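Local coordinates for esterase family protein (Staphylococcus aureus, PDB 6VH9) that is a serine hydrolase with carboxylic ester hydrolase activity that probably also hydrolyses S-formylglutathione to formate and glutathione, at residues H48-D53 with V79-Y84; T55-Y60 with H236-W241. All coordinates share one frame; numbering follows the deposited sequence. Where two conformers were deposited one is given.

Contact 1. Residues H48-D53 with V79-Y84; sequences HGLSSD and VDHSAY
L50 and H81, whose CA atoms lie 6.1 Å apart, mark the closest backbone approach of two loops that each fold into a tight turn, type II from G49 to S52 and type II' from V79 to S82. No backbone-to-backbone bond joins them directly; a water does so instead, accepting from S51 N and donating to S52 O and to D80 O, the last at 2.8 Å. H48 carries most of the direct link. Its NE2 accepts from V79 N at 3.0 Å in a nearly straight bond (173°) close to the ring plane, while ND1 donates to G49 O at 2.8 Å. With both nitrogens engaged, the imidazole is fixed in rotation, a pattern consistent with a neutral ring carrying its proton on ND1. A chi1 of 65° tucks the ring back over its own turn, where ND1 can reach G49 O. That oxygen takes S52 N from the other face of its plane. These are loops following neighbouring parallel strands, 42-47 and 72-76, of the alpha/beta-hydrolase sheet, and L50 belongs to the sodium site completed by S123 and M124. From the second loop Y84 donates through OH to H48 O, 2.7 Å away, in the carbonyl plane and on a lone pair; the same hydroxyl lies over the centre of one H48 ring face, opposite S52 O. V79 CG2 lies 3.7 Å from H48 NE2, obliquely to the imidazole, and also sits over the rim of one face of the Y84 ring. At the outer end L50 CD1 lies 3.6 Å from the centroid of the H81 ring, a CH-pi contact over its face. H81 NE2 is bonded to G16 O of the second subunit, and D80 OD2 to H91 of that same subunit.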
ATOM      1  N   HIS A  48      15.765  -3.209   9.623  1.00 24.10           N
ATOM      2  CA  HIS A  48      16.459  -2.720   8.434  1.00 22.00           C
ATOM      3  C   HIS A  48      17.753  -1.974   8.796  1.00 22.88           C
ATOM      4  O   HIS A  48      17.957  -1.537   9.934  1.00 24.96           O
ATOM      5  CB  HIS A  48      15.541  -1.792   7.618  1.00 23.54           C
ATOM      6  CG  HIS A  48      15.166  -0.524   8.332  1.00 27.19           C
ATOM      7  ND1 HIS A  48      16.019   0.555   8.429  1.00 26.00           N
ATOM      8  CD2 HIS A  48      14.030  -0.163   8.979  1.00 26.98           C
ATOM      9  CE1 HIS A  48      15.428   1.521   9.115  1.00 27.52           C
ATOM     10  NE2 HIS A  48      14.218   1.112   9.454  1.00 27.85           N
ATOM     11  N   GLY A  49      18.614  -1.799   7.788  1.00 23.68           N
ATOM     12  CA  GLY A  49      19.848  -1.050   7.933  1.00 27.52           C
ATOM     13  C   GLY A  49      19.679   0.414   7.559  1.00 26.72           C
ATOM     14  O   GLY A  49      18.583   0.893   7.274  1.00 26.60           O
ATOM     15  N   LEU A  50      20.799   1.139   7.559  1.00 24.74           N
ATOM     16  CA  LEU A  50      20.737   2.572   7.302  1.00 28.59           C
ATOM     17  C   LEU A  50      20.387   2.839   5.845  1.00 29.78           C
ATOM     18  O   LEU A  50      20.989   2.263   4.935  1.00 31.71           O
ATOM     19  CB  LEU A  50      22.079   3.227   7.659  1.00 29.36           C
ATOM     20  CG  LEU A  50      22.237   4.738   7.482  1.00 31.10           C
ATOM     21  CD1 LEU A  50      21.250   5.511   8.322  1.00 29.37           C
ATOM     22  CD2 LEU A  50      23.660   5.158   7.866  1.00 35.15           C
ATOM     23  N   SER A  51      19.405   3.716   5.638  1.00 25.38           N
ATOM     24  CA  SER A  51      18.807   4.176   4.385  1.00 24.86           C
ATOM     25  C   SER A  51      17.630   3.300   3.956  1.00 28.80           C
ATOM     26  O   SER A  51      16.899   3.686   3.051  1.00 28.94           O
ATOM     27  CB  SER A  51      19.808   4.296   3.220  1.00 29.85           C
ATOM     28  OG  SER A  51      20.110   3.035   2.642  1.00 30.02           O
ATOM     29  N   SER A  52      17.430   2.138   4.576  1.00 25.09           N
ATOM     30  CA  SER A  52      16.292   1.286   4.271  1.00 27.73           C
ATOM     31  C   SER A  52      15.076   1.705   5.104  1.00 31.78           C
ATOM     32  O   SER A  52      15.130   2.657   5.881  1.00 27.89           O
ATOM     33  CB  SER A  52      16.658  -0.179   4.505  1.00 29.63           C
ATOM     34  OG  SER A  52      17.633  -0.605   3.566  1.00 30.79           O
ATOM     35  N   ASP A  53      13.952   1.019   4.912  1.00 24.44           N
ATOM     36  CA  ASP A  53      12.776   1.276   5.746  1.00 23.64           C
ATOM     37  C   ASP A  53      11.951  -0.002   5.815  1.00 25.41           C
ATOM     38  O   ASP A  53      12.463  -1.096   5.546  1.00 23.52           O
ATOM     39  CB  ASP A  53      11.991   2.504   5.237  1.00 24.93           C
ATOM     40  CG  ASP A  53      11.279   2.268   3.907  1.00 30.40           C
ATOM     41  OD1 ASP A  53      11.304   1.141   3.361  1.00 30.18           O
ATOM     42  OD2 ASP A  53      10.681   3.240   3.398  1.00 29.19           O
ATOM     43  N   VAL A  79      12.621   2.648  11.434  1.00 25.33           N
ATOM     44  CA  VAL A  79      13.252   3.492  12.462  1.00 19.92           C
ATOM     45  C   VAL A  79      14.184   4.541  11.861  1.00 27.97           C
ATOM     46  O   VAL A  79      15.013   5.114  12.580  1.00 23.09           O
ATOM     47  CB  VAL A  79      14.030   2.671  13.515  1.00 22.83           C
ATOM     48  CG1 VAL A  79      13.136   1.591  14.168  1.00 26.24           C
ATOM     49  CG2 VAL A  79      15.279   2.075  12.888  1.00 22.90           C
ATOM     50  N   ASP A  80      14.101   4.765  10.553  1.00 24.88           N
ATOM     51  CA  ASP A  80      14.728   5.962   9.969  1.00 26.34           C
ATOM     52  C   ASP A  80      16.252   5.872  10.150  1.00 26.55           C
ATOM     53  O   ASP A  80      16.834   4.796   9.951  1.00 25.13           O
ATOM     54  CB  ASP A  80      14.062   7.189  10.616  1.00 24.85           C
ATOM     55  CG  ASP A  80      14.256   8.461   9.827  1.00 30.07           C
ATOM     56  OD1 ASP A  80      13.304   8.871   9.130  1.00 31.51           O
ATOM     57  OD2 ASP A  80      15.357   9.072   9.930  1.00 32.18           O
ATOM     58  N   HIS A  81      16.911   6.970  10.521  1.00 23.48           N
ATOM     59  CA  HIS A  81      18.356   7.041  10.749  1.00 22.82           C
ATOM     60  C   HIS A  81      18.719   6.940  12.231  1.00 28.09           C
ATOM     61  O   HIS A  81      19.760   7.458  12.647  1.00 30.28           O
ATOM     62  CB  HIS A  81      18.913   8.357  10.192  1.00 21.85           C
ATOM     63  CG  HIS A  81      19.140   8.366   8.707  1.00 23.42           C
ATOM     64  ND1 HIS A  81      19.982   9.273   8.096  1.00 28.67           N
ATOM     65  CD2 HIS A  81      18.649   7.584   7.716  1.00 25.52           C
ATOM     66  CE1 HIS A  81      19.996   9.053   6.792  1.00 33.02           C
ATOM     67  NE2 HIS A  81      19.198   8.031   6.533  1.00 28.33           N
ATOM     68  N   SER A  82      17.866   6.317  13.040  1.00 27.03           N
ATOM     69  CA  SER A  82      17.976   6.387  14.502  1.00 26.64           C
ATOM     70  C   SER A  82      19.036   5.474  15.105  1.00 27.66           C
ATOM     71  O   SER A  82      19.307   5.599  16.302  1.00 27.07           O
ATOM     72  CB  SER A  82      16.644   6.041  15.144  1.00 22.99           C
ATOM     73  OG  SER A  82      16.327   4.685  14.830  1.00 25.02           O
ATOM     74  N   ALA A  83      19.512   4.465  14.374  1.00 27.13           N
ATOM     75  CA  ALA A  83      20.340   3.396  14.951  1.00 26.52           C
ATOM     76  C   ALA A  83      19.642   2.695  16.116  1.00 28.47           C
ATOM     77  O   ALA A  83      20.301   2.201  17.033  1.00 28.82           O
ATOM     78  CB  ALA A  83      21.718   3.923  15.390  1.00 26.74           C
ATOM     79  N   TYR A  84      18.305   2.665  16.100  1.00 27.01           N
ATOM     80  CA  TYR A  84      17.507   1.954  17.107  1.00 25.93           C
ATOM     81  C   TYR A  84      17.745   2.495  18.519  1.00 30.32           C
ATOM     82  O   TYR A  84      17.626   1.765  19.507  1.00 27.55           O
ATOM     83  CB  TYR A  84      17.761   0.442  17.035  1.00 27.23           C
ATOM     84  CG  TYR A  84      17.349  -0.092  15.680  1.00 28.35           C
ATOM     85  CD1 TYR A  84      16.041  -0.504  15.442  1.00 27.41           C
ATOM     86  CD2 TYR A  84      18.253  -0.127  14.622  1.00 27.80           C
ATOM     87  CE1 TYR A  84      15.656  -0.959  14.196  1.00 27.82           C
ATOM     88  CE2 TYR A  84      17.873  -0.581  13.367  1.00 27.15           C
ATOM     89  CZ  TYR A  84      16.576  -0.996  13.159  1.00 29.84           C
ATOM     90  OH  TYR A  84      16.180  -1.432  11.916  1.00 25.20           O
TER
HETATM   91  O   HOH W   1      17.113   4.423   7.168  1.00 25.90           O

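Contact 2. Residues T55-Y60 with H236-W241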
ATOM      1  N   THR A  55       9.819  -1.197   3.943  1.00 25.50           N
ATOM      2  CA  THR A  55       9.463  -1.848   2.681  1.00 24.85           C
ATOM      3  C   THR A  55      10.614  -2.620   2.053  1.00 25.20           C
ATOM      4  O   THR A  55      10.364  -3.438   1.156  1.00 24.07           O
ATOM      5  CB  THR A  55       8.947  -0.816   1.660  1.00 25.53           C
ATOM      6  OG1 THR A  55      10.051  -0.031   1.147  1.00 25.78           O
ATOM      7  CG2 THR A  55       7.925   0.095   2.295  1.00 28.20           C
ATOM      8  N   THR A  56      11.859  -2.403   2.504  1.00 22.31           N
ATOM      9  CA  THR A  56      12.981  -2.779   1.654  1.00 23.03           C
ATOM     10  C   THR A  56      13.305  -4.267   1.728  1.00 20.24           C
ATOM     11  O   THR A  56      13.805  -4.821   0.746  1.00 25.97           O
ATOM     12  CB  THR A  56      14.209  -1.918   1.973  1.00 31.64           C
ATOM     13  OG1 THR A  56      14.335  -1.768   3.376  1.00 32.40           O
ATOM     14  CG2 THR A  56      14.053  -0.531   1.383  1.00 39.61           C
ATOM     15  N   TYR A  57      13.022  -4.951   2.842  1.00 21.84           N
ATOM     16  CA  TYR A  57      13.208  -6.406   2.832  1.00 24.60           C
ATOM     17  C   TYR A  57      12.273  -7.082   1.836  1.00 26.46           C
ATOM     18  O   TYR A  57      12.689  -7.986   1.091  1.00 23.69           O
ATOM     19  CB  TYR A  57      13.017  -6.995   4.229  1.00 22.85           C
ATOM     20  CG  TYR A  57      14.348  -7.317   4.890  1.00 30.37           C
ATOM     21  CD1 TYR A  57      15.126  -8.381   4.440  1.00 34.16           C
ATOM     22  CD2 TYR A  57      14.838  -6.540   5.926  1.00 33.22           C
ATOM     23  CE1 TYR A  57      16.343  -8.681   5.026  1.00 30.77           C
ATOM     24  CE2 TYR A  57      16.064  -6.829   6.521  1.00 29.40           C
ATOM     25  CZ  TYR A  57      16.811  -7.902   6.059  1.00 33.41           C
ATOM     26  OH  TYR A  57      18.036  -8.196   6.636  1.00 30.59           O
ATOM     27  N   MET A  58      11.004  -6.666   1.812  0.53 26.87           N
ATOM     28  CA  MET A  58      10.064  -7.223   0.844  0.53 26.84           C
ATOM     29  C   MET A  58      10.528  -6.963  -0.578  0.53 24.93           C
ATOM     30  O   MET A  58      10.436  -7.841  -1.444  0.53 25.50           O
ATOM     31  CB  MET A  58       8.672  -6.622   1.050  0.53 24.53           C
ATOM     32  CG  MET A  58       8.026  -6.973   2.364  0.53 28.77           C
ATOM     33  SD  MET A  58       7.573  -8.709   2.475  0.53 36.13           S
ATOM     34  CE  MET A  58       6.494  -8.981   1.065  0.53 23.30           C
ATOM     35  N   ARG A  59      11.033  -5.755  -0.838  1.00 24.13           N
ATOM     36  CA  ARG A  59      11.372  -5.376  -2.205  1.00 23.26           C
ATOM     37  C   ARG A  59      12.652  -6.046  -2.695  1.00 25.60           C
ATOM     38  O   ARG A  59      12.707  -6.503  -3.846  1.00 30.05           O
ATOM     39  CB  ARG A  59      11.494  -3.858  -2.312  1.00 26.06           C
ATOM     40  CG  ARG A  59      10.139  -3.153  -2.141  1.00 28.59           C
ATOM     41  CD  ARG A  59      10.353  -1.719  -1.691  1.00 24.24           C
ATOM     42  NE  ARG A  59      10.950  -0.904  -2.742  1.00 25.05           N
ATOM     43  CZ  ARG A  59      11.120   0.409  -2.646  1.00 21.87           C
ATOM     44  NH1 ARG A  59      10.737   1.039  -1.539  1.00 24.74           N
ATOM     45  NH2 ARG A  59      11.664   1.084  -3.647  1.00 23.54           N
ATOM     46  N   TYR A  60      13.676  -6.144  -1.853  1.00 26.26           N
ATOM     47  CA  TYR A  60      14.996  -6.536  -2.328  1.00 26.26           C
ATOM     48  C   TYR A  60      15.375  -7.965  -1.958  1.00 31.38           C
ATOM     49  O   TYR A  60      16.496  -8.388  -2.266  1.00 29.83           O
ATOM     50  CB  TYR A  60      16.051  -5.544  -1.807  1.00 32.19           C
ATOM     51  CG  TYR A  60      15.737  -4.120  -2.221  1.00 35.42           C
ATOM     52  CD1 TYR A  60      15.245  -3.842  -3.493  1.00 41.01           C
ATOM     53  CD2 TYR A  60      15.920  -3.055  -1.343  1.00 37.30           C
ATOM     54  CE1 TYR A  60      14.946  -2.547  -3.888  1.00 41.59           C
ATOM     55  CE2 TYR A  60      15.618  -1.752  -1.730  1.00 38.47           C
ATOM     56  CZ  TYR A  60      15.125  -1.508  -3.000  1.00 40.15           C
ATOM     57  OH  TYR A  60      14.828  -0.215  -3.391  1.00 48.11           O
ATOM     58  N   HIS A 236      28.294  -6.052   1.275  1.00 36.68           N
ATOM     59  CA  HIS A 236      27.361  -5.266   2.077  1.00 37.41           C
ATOM     60  C   HIS A 236      26.164  -4.868   1.213  1.00 34.97           C
ATOM     61  O   HIS A 236      25.976  -3.704   0.863  1.00 34.98           O
ATOM     62  CB  HIS A 236      28.082  -4.044   2.633  1.00 38.72           C
ATOM     63  CG  HIS A 236      27.426  -3.429   3.828  1.00 40.45           C
ATOM     64  ND1 HIS A 236      27.656  -3.868   5.112  1.00 37.47           N
ATOM     65  CD2 HIS A 236      26.546  -2.405   3.930  1.00 34.42           C
ATOM     66  CE1 HIS A 236      26.958  -3.133   5.958  1.00 37.34           C
ATOM     67  NE2 HIS A 236      26.283  -2.232   5.268  1.00 36.73           N
ATOM     68  N   ASP A 237      25.348  -5.863   0.860  1.00 36.02           N
ATOM     69  CA  ASP A 237      24.261  -5.595  -0.074  1.00 31.93           C
ATOM     70  C   ASP A 237      23.149  -6.619   0.089  1.00 29.54           C
ATOM     71  O   ASP A 237      23.294  -7.645   0.761  1.00 30.94           O
ATOM     72  CB  ASP A 237      24.763  -5.564  -1.525  1.00 30.33           C
ATOM     73  CG  ASP A 237      25.504  -6.826  -1.916  1.00 36.05           C
ATOM     74  OD1 ASP A 237      25.093  -7.930  -1.518  1.00 43.03           O
ATOM     75  OD2 ASP A 237      26.519  -6.713  -2.623  1.00 45.90           O
ATOM     76  N   TYR A 238      22.029  -6.324  -0.562  1.00 26.81           N
ATOM     77  CA  TYR A 238      20.842  -7.160  -0.420  1.00 29.57           C
ATOM     78  C   TYR A 238      20.949  -8.480  -1.174  1.00 33.20           C
ATOM     79  O   TYR A 238      20.182  -9.401  -0.883  1.00 37.62           O
ATOM     80  CB  TYR A 238      19.612  -6.380  -0.868  1.00 27.16           C
ATOM     81  CG  TYR A 238      18.993  -5.569   0.246  1.00 27.39           C
ATOM     82  CD1 TYR A 238      18.196  -6.167   1.218  1.00 24.28           C
ATOM     83  CD2 TYR A 238      19.218  -4.201   0.335  1.00 27.31           C
ATOM     84  CE1 TYR A 238      17.637  -5.418   2.243  1.00 25.59           C
ATOM     85  CE2 TYR A 238      18.660  -3.453   1.351  1.00 30.64           C
ATOM     86  CZ  TYR A 238      17.870  -4.061   2.298  1.00 28.78           C
ATOM     87  OH  TYR A 238      17.313  -3.299   3.301  1.00 28.22           O
ATOM     88  N   ALA A 239      21.835  -8.589  -2.167  1.00 32.03           N
ATOM     89  CA  ALA A 239      22.122  -9.916  -2.706  1.00 39.09           C
ATOM     90  C   ALA A 239      22.623 -10.842  -1.604  1.00 40.56           C
ATOM     91  O   ALA A 239      22.181 -11.992  -1.493  1.00 37.01           O
ATOM     92  CB  ALA A 239      23.133  -9.827  -3.848  1.00 38.86           C
ATOM     93  N   TYR A 240      23.513 -10.342  -0.743  1.00 32.21           N
ATOM     94  CA  TYR A 240      23.973 -11.155   0.375  1.00 31.34           C
ATOM     95  C   TYR A 240      22.874 -11.323   1.427  1.00 32.24           C
ATOM     96  O   TYR A 240      22.642 -12.433   1.921  1.00 35.17           O
ATOM     97  CB  TYR A 240      25.245 -10.554   0.990  1.00 37.03           C
ATOM     98  CG  TYR A 240      25.675 -11.287   2.230  1.00 35.56           C
ATOM     99  CD1 TYR A 240      26.223 -12.565   2.156  1.00 40.84           C
ATOM    100  CD2 TYR A 240      25.468 -10.730   3.483  1.00 35.93           C
ATOM    101  CE1 TYR A 240      26.579 -13.252   3.305  1.00 41.37           C
ATOM    102  CE2 TYR A 240      25.807 -11.403   4.625  1.00 36.90           C
ATOM    103  CZ  TYR A 240      26.366 -12.658   4.536  1.00 38.65           C
ATOM    104  OH  TYR A 240      26.701 -13.307   5.697  1.00 48.57           O
ATOM    105  N   TRP A 241      22.184 -10.233   1.796  1.00 28.63           N
ATOM    106  CA  TRP A 241      21.190 -10.337   2.868  1.00 25.41           C
ATOM    107  C   TRP A 241      20.002 -11.214   2.475  1.00 32.51           C
ATOM    108  O   TRP A 241      19.390 -11.837   3.349  1.00 32.42           O
ATOM    109  CB  TRP A 241      20.715  -8.945   3.300  1.00 26.92           C
ATOM    110  CG  TRP A 241      21.875  -8.163   3.872  1.00 31.36           C
ATOM    111  CD1 TRP A 241      22.842  -8.638   4.712  1.00 29.78           C
ATOM    112  CD2 TRP A 241      22.221  -6.808   3.584  1.00 28.16           C
ATOM    113  NE1 TRP A 241      23.760  -7.658   4.970  1.00 35.00           N
ATOM    114  CE2 TRP A 241      23.402  -6.522   4.293  1.00 29.28           C
ATOM    115  CE3 TRP A 241      21.639  -5.806   2.806  1.00 28.44           C
ATOM    116  CZ2 TRP A 241      24.019  -5.268   4.252  1.00 29.13           C
ATOM    117  CZ3 TRP A 241      22.244  -4.562   2.763  1.00 28.96           C
ATOM    118  CH2 TRP A 241      23.433  -4.303   3.482  1.00 28.60           C
TER
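Y238 meets Y60 where the two helices come nearest, and its ring is the densest point of the contact. Y60 CB lies over one face, 3.6 Å from Y238 CG, in a CH-pi contact, while CE3 of W241 covers the centre of the opposite face, so the phenol lies between Y60 of the other helix and W241 of its own. With Y60 CG turned away from its own carbonyl carbon (chi1 -57°), the Y60 and Y238 rings meet obliquely, planes at 57°. T56 CB approaches Y238 OH, whose partner is S52, at 3.6 Å. Y57 completes the aromatic cluster from another direction: the edge of Y238 points at the face of the Y57 ring in a T-shaped pair, centroids 5.8 Å apart and planes at 84°. Helix 238-253 is the C-terminal helix of the alpha/beta-hydrolase fold, and the loop before it carries H236, the predicted charge-relay histidine, bonded through ND1 to D207. D237 N-caps this helix, its OD1 accepting from Y240 N at 3.0 Å. Packing is looser toward the flank where the Y57 hydroxyl approaches W241: OH stays 4.3 Å from W241 CB and is bonded instead to H122, whose ring stacks on W241. On the outer side A239 points away from helix 56-60 and is exposed, packing against R65 of the third subunit. The Y60 hydroxyl is bonded to H18 of the second subunit.

The two contacts lie about 13 Å apart, centre to centre, and their segments alternate along the chain: 48-53, 55-60, 79-84, then 236-241. Contact 1 follows strands 42-47 and 72-76, whereas contact 2 joins the short helix 56-60 to the C-terminal helix 238-253. They touch directly, since S52 OG and Y238 OH are 2.7 Å apart, probably hydrogen-bonded, and D53 continues the tie by bonding T55 OG1 and T56 OG1. The chain from H48 to Y60 runs from the sodium-site loop into helix 56-60, and Y238 packs on that helix from the start of the helix that follows the predicted catalytic H236. Both contacts also reach the second subunit, where H18 meets S51 and Y60 alike.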